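Local structure of solute-binding periplasmic protein of iron/siderophore ABC transporter (6B2Y) at residues A[295-299]-A[300-304]; A[327-330]-A[331-335]. The protein probably binds chelated iron in the periplasm of Yersinia pestis and delivers it to an ABC transporter for uptake. All blocks are in the same frame, centred on the assembly; numbering follows the deposited sequence.

Contact 1. Residues A[295-299]-A[300-304]; sequences AQVTP and EQAQA
Thr298 OG1 is gripped from two directions where helix 299-310 begins: it accepts from Gln301 N at 3.2 Å, and a water 2.7 Å from OG1 shares a further bond with it. With Gln301 OE1 taking the backbone N-H of Thr298 in return, at 3.0 Å and nearly straight (173°), the two residues form a capping box, Thr298 being the N-cap. The first torsion of Thr298 (chi1 69°) sets OG1 between its own N and carbonyl carbon, facing the first turn. Gln301 turns CG anti to its carbonyl carbon and then runs extended, which carries its amide back past the threonine hydroxyl to the N-H preceding the helix. That donor lies tilted 26° from the carbonyl plane of the amide.

Two backbone bonds continue the turn: Ala302 N donates to Thr298 O at 3.1 Å, and Gln303 N to Pro299 O at 2.9 Å. Pro299, lacking an N-H, suits the first turn, where its nitrogen has no helical carbonyl to serve. On the buried side, Val297 CG1 rests against Ala302 CB at 3.9 Å, a small apolar contact between the incoming loop and the helix. Val297 O is held by Thr379 OG1. Gln303 NE2 bonds to Glu383 O, tying the helix to strand 381-383, while its OE1 takes Gln307 NE2 within the helix. The carboxylate of Glu300 joins the cap indirectly: the water beside Thr298 OG1 donates to Glu300 OE2 at 2.8 Å.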
loop_
_atom_site.group_PDB
_atom_site.type_symbol
_atom_site.label_atom_id
_atom_site.label_comp_id
_atom_site.label_asym_id
_atom_site.label_seq_id
_atom_site.Cartn_x
_atom_site.Cartn_y
_atom_site.Cartn_z
ATOM N N ALA A 295 7.303 9.717 -4.147
ATOM C CA ALA A 295 8.405 9.574 -5.096
ATOM C C ALA A 295 9.118 10.889 -5.373
ATOM O O ALA A 295 10.213 10.865 -5.947
ATOM C CB ALA A 295 7.901 8.973 -6.410
ATOM N N GLN A 296 8.530 12.019 -4.984
ATOM C CA GLN A 296 9.128 13.326 -5.230
ATOM C C GLN A 296 9.426 14.067 -3.936
ATOM O O GLN A 296 9.726 15.270 -3.966
ATOM C CB GLN A 296 8.212 14.168 -6.125
ATOM C CG GLN A 296 7.960 13.552 -7.511
ATOM C CD GLN A 296 6.991 14.369 -8.347
ATOM O OE1 GLN A 296 5.907 14.737 -7.891
ATOM N NE2 GLN A 296 7.392 14.676 -9.578
ATOM N N VAL A 297 9.366 13.385 -2.799
ATOM C CA VAL A 297 9.583 14.006 -1.500
ATOM C C VAL A 297 11.021 13.758 -1.067
ATOM O O VAL A 297 11.527 12.633 -1.170
ATOM C CB VAL A 297 8.587 13.463 -0.459
ATOM C CG1 VAL A 297 8.933 13.983 0.922
ATOM C CG2 VAL A 297 7.180 13.878 -0.853
ATOM N N THR A 298 11.690 14.822 -0.593
ATOM C CA THR A 298 13.041 14.739 -0.062
ATOM C C THR A 298 13.003 14.437 1.427
ATOM O O THR A 298 12.001 14.708 2.095
ATOM C CB THR A 298 13.780 16.063 -0.290
ATOM O OG1 THR A 298 13.205 17.082 0.543
ATOM C CG2 THR A 298 13.667 16.487 -1.733
ATOM N N PRO A 299 14.095 13.890 1.982
ATOM C CA PRO A 299 14.147 13.696 3.441
ATOM C C PRO A 299 13.758 14.935 4.223
ATOM O O PRO A 299 12.960 14.837 5.159
ATOM C CB PRO A 299 15.608 13.292 3.680
ATOM C CG PRO A 299 15.995 12.578 2.419
ATOM C CD PRO A 299 15.274 13.315 1.306
ATOM N N GLU A 300 14.259 16.113 3.833
ATOM C CA GLU A 300 13.982 17.320 4.604
ATOM C C GLU A 300 12.495 17.661 4.604
ATOM O O GLU A 300 11.937 18.015 5.646
ATOM C CB GLU A 300 14.802 18.497 4.063
ATOM C CG GLU A 300 14.394 19.844 4.638
ATOM C CD GLU A 300 13.543 20.679 3.676
ATOM O OE1 GLU A 300 12.368 20.965 4.011
ATOM O OE2 GLU A 300 14.047 21.055 2.590
ATOM N N GLN A 301 11.832 17.550 3.447
ATOM C CA GLN A 301 10.403 17.853 3.378
ATOM C C GLN A 301 9.583 16.882 4.221
ATOM O O GLN A 301 8.649 17.289 4.930
ATOM C CB GLN A 301 9.926 17.796 1.933
ATOM C CG GLN A 301 10.455 18.899 1.022
ATOM C CD GLN A 301 10.191 18.577 -0.432
ATOM O OE1 GLN A 301 10.172 17.409 -0.821
ATOM N NE2 GLN A 301 9.977 19.607 -1.244
ATOM N N ALA A 302 9.882 15.588 4.114
ATOM C CA ALA A 302 9.194 14.601 4.940
ATOM C C ALA A 302 9.354 14.944 6.416
ATOM O O ALA A 302 8.367 15.050 7.158
ATOM C CB ALA A 302 9.740 13.204 4.641
ATOM N N GLN A 303 10.603 15.160 6.841
ATOM C CA GLN A 303 10.887 15.481 8.234
ATOM C C GLN A 303 10.103 16.693 8.696
ATOM O O GLN A 303 9.573 16.702 9.805
ATOM C CB GLN A 303 12.383 15.720 8.417
ATOM C CG GLN A 303 12.810 15.878 9.856
ATOM C CD GLN A 303 12.465 14.659 10.671
ATOM O OE1 GLN A 303 11.608 14.705 11.556
ATOM N NE2 GLN A 303 13.134 13.552 10.376
ATOM N N ALA A 304 10.017 17.733 7.858
ATOM C CA ALA A 304 9.312 18.958 8.246
ATOM C C ALA A 304 7.804 18.750 8.347
ATOM O O ALA A 304 7.153 19.308 9.247
ATOM C CB ALA A 304 9.615 20.058 7.246
HETATM O O HOH W 1 14.002 19.595 0.220
#

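Contact 2. Residues A[327-330]-A[331-335]; sequences YAIW and HNYYN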
loop_
_atom_site.group_PDB
_atom_site.type_symbol
_atom_site.label_atom_id
_atom_site.label_comp_id
_atom_site.label_asym_id
_atom_site.label_seq_id
_atom_site.Cartn_x
_atom_site.Cartn_y
_atom_site.Cartn_z
ATOM N N TYR A 327 7.361 8.162 14.146
ATOM C CA TYR A 327 7.790 7.800 12.796
ATOM C C TYR A 327 6.643 8.048 11.826
ATOM O O TYR A 327 5.487 8.166 12.231
ATOM C CB TYR A 327 8.233 6.318 12.722
ATOM C CG TYR A 327 9.148 5.924 13.866
ATOM C CD1 TYR A 327 10.523 5.951 13.705
ATOM C CD2 TYR A 327 8.630 5.541 15.110
ATOM C CE1 TYR A 327 11.368 5.608 14.742
ATOM C CE2 TYR A 327 9.477 5.206 16.169
ATOM C CZ TYR A 327 10.845 5.240 15.968
ATOM O OH TYR A 327 11.712 4.908 16.994
ATOM N N ALA A 328 6.972 8.112 10.532
ATOM C CA ALA A 328 5.948 8.186 9.498
ATOM C C ALA A 328 6.237 7.181 8.390
ATOM O O ALA A 328 7.396 6.913 8.053
ATOM C CB ALA A 328 5.820 9.595 8.888
ATOM N N ILE A 329 5.156 6.637 7.828
ATOM C CA ILE A 329 5.210 5.625 6.781
ATOM C C ILE A 329 4.310 6.053 5.625
ATOM O O ILE A 329 3.266 6.678 5.830
ATOM C CB ILE A 329 4.781 4.240 7.328
ATOM C CG1 ILE A 329 5.039 3.156 6.286
ATOM C CG2 ILE A 329 3.305 4.270 7.762
ATOM C CD1 ILE A 329 6.512 2.852 6.069
ATOM N N TRP A 330 4.713 5.693 4.404
ATOM C CA TRP A 330 3.917 6.008 3.213
ATOM C C TRP A 330 2.588 5.264 3.245
ATOM O O TRP A 330 2.551 4.038 3.390
ATOM C CB TRP A 330 4.704 5.627 1.963
ATOM C CG TRP A 330 4.169 6.087 0.632
ATOM C CD1 TRP A 330 3.908 7.375 0.243
ATOM C CD2 TRP A 330 3.911 5.262 -0.510
ATOM N NE1 TRP A 330 3.483 7.400 -1.072
ATOM C CE2 TRP A 330 3.478 6.118 -1.557
ATOM C CE3 TRP A 330 4.006 3.882 -0.756
ATOM C CZ2 TRP A 330 3.135 5.641 -2.817
ATOM C CZ3 TRP A 330 3.662 3.404 -2.014
ATOM C CH2 TRP A 330 3.225 4.280 -3.027
ATOM N N HIS A 331 1.492 6.008 3.087
ATOM C CA HIS A 331 0.187 5.419 3.333
ATOM C C HIS A 331 -0.161 4.343 2.317
ATOM O O HIS A 331 -0.830 3.360 2.668
ATOM C CB HIS A 331 -0.899 6.481 3.328
ATOM C CG HIS A 331 -2.260 5.905 3.529
ATOM N ND1 HIS A 331 -2.669 5.392 4.742
ATOM C CD2 HIS A 331 -3.283 5.705 2.664
ATOM C CE1 HIS A 331 -3.892 4.909 4.614
ATOM N NE2 HIS A 331 -4.291 5.099 3.367
ATOM N N ASN A 332 0.294 4.490 1.073
ATOM C CA ASN A 332 -0.132 3.543 0.048
ATOM C C ASN A 332 0.407 2.140 0.266
ATOM O O ASN A 332 -0.083 1.212 -0.399
ATOM C CB ASN A 332 0.259 4.062 -1.331
ATOM C CG ASN A 332 -0.593 5.242 -1.754
ATOM O OD1 ASN A 332 -1.811 5.229 -1.590
ATOM N ND2 ASN A 332 0.052 6.278 -2.287
ATOM N N TYR A 333 1.361 1.942 1.188
ATOM C CA TYR A 333 1.700 0.581 1.591
ATOM C C TYR A 333 0.519 -0.121 2.270
ATOM O O TYR A 333 0.588 -1.341 2.510
ATOM C CB TYR A 333 2.930 0.565 2.525
ATOM C CG TYR A 333 4.244 0.969 1.848
ATOM C CD1 TYR A 333 4.613 0.460 0.610
ATOM C CD2 TYR A 333 5.117 1.857 2.476
ATOM C CE1 TYR A 333 5.822 0.842 0.007
ATOM C CE2 TYR A 333 6.307 2.240 1.885
ATOM C CZ TYR A 333 6.653 1.743 0.654
ATOM O OH TYR A 333 7.853 2.144 0.088
ATOM N N TYR A 334 -0.561 0.604 2.584
ATOM C CA TYR A 334 -1.726 -0.042 3.179
ATOM C C TYR A 334 -2.509 -0.873 2.169
ATOM O O TYR A 334 -3.420 -1.609 2.563
ATOM C CB TYR A 334 -2.618 1.024 3.845
ATOM C CG TYR A 334 -3.635 1.682 2.938
ATOM C CD1 TYR A 334 -4.985 1.712 3.282
ATOM C CD2 TYR A 334 -3.254 2.263 1.737
ATOM C CE1 TYR A 334 -5.918 2.301 2.446
ATOM C CE2 TYR A 334 -4.173 2.854 0.907
ATOM C CZ TYR A 334 -5.502 2.873 1.265
ATOM O OH TYR A 334 -6.427 3.468 0.432
ATOM N N ASN A 335 -2.166 -0.787 0.885
ATOM C CA ASN A 335 -2.846 -1.571 -0.151
ATOM C C ASN A 335 -1.891 -1.781 -1.326
ATOM O O ASN A 335 -2.149 -1.369 -2.459
ATOM C CB ASN A 335 -4.130 -0.873 -0.601
ATOM C CG ASN A 335 -5.011 -1.776 -1.427
ATOM O OD1 ASN A 335 -4.809 -2.990 -1.446
ATOM N ND2 ASN A 335 -5.996 -1.196 -2.110
#
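At Trp330 the extended backbone of strand 326-330 gives way to a 3-10 turn over 331-334, where Tyr333 N donates to Trp330 O at 3.3 Å, an i to i+3 bond whose donor stands above the carbonyl plane. Two side chains of this turn meet the Trp330 indole, Asn332 over one face and Tyr333 at an edge. Its CG is anti to the backbone N (chi1 -170°), which lays the ring back alongside the residues that follow. Asn332 CB sits 3.4 Å from the centroid of the six-membered ring, almost on the ring normal, a CH-pi contact. The Asn332 amide stands almost upright on the indole, its plane at 83° to the ring, and brings ND2 to 3.2 Å from Trp330 CZ2. The other end of that amide is held by Arg64, which donates to OD1 and helps fix its rotation.

Tyr333 meets the same indole differently. The edge of the benzo ring points at the phenol face in a T-shaped stack, with centroids 4.9 Å apart and planes at 77°; Trp330 CE3 stands over the centre of the tyrosine ring, 3.6 Å from Tyr333 CE1. Ile329 adds an apolar contact, CD1 to Tyr333 CD2 at 4.0 Å. Tyr380, just before strand 381-383, makes a second edge-to-face contact with the indole. The His331 ring is tied through ND1 to Ser279 and touches Arg223; with Arg64 beside Asn332, this is consistent with a basic site for the chelated metal nearby.

In the mixed sheet, strand 326-330 runs between parallel strand 275-280 and antiparallel strand 381-383, while Ile329 packs on Ala342 and Phe346, and Tyr333 on Leu341 and Ala342, of helix 340-350, the next helix in the chain.

Contact 1 starts a helix and contact 2 ends a strand; they follow one another along the chain. Their centres are about 14 Å apart and their nearest atoms about 5 Å, without touching. The chain at 379-383 links them: Tyr380 reaches both, and Ile382 pairs with Ala328. Contact 2 lies nearer the middle of the chain, about 6 Å from its centre against about 19 Å for contact 1, and its neighbouring arginines make it the likelier of the two to border the chelate site. This apo structure has no chelate; of the bound sodium ions, one lies about 7 Å from the Trp330 side chain and about 12 Å separates a sodium from that of Gln296.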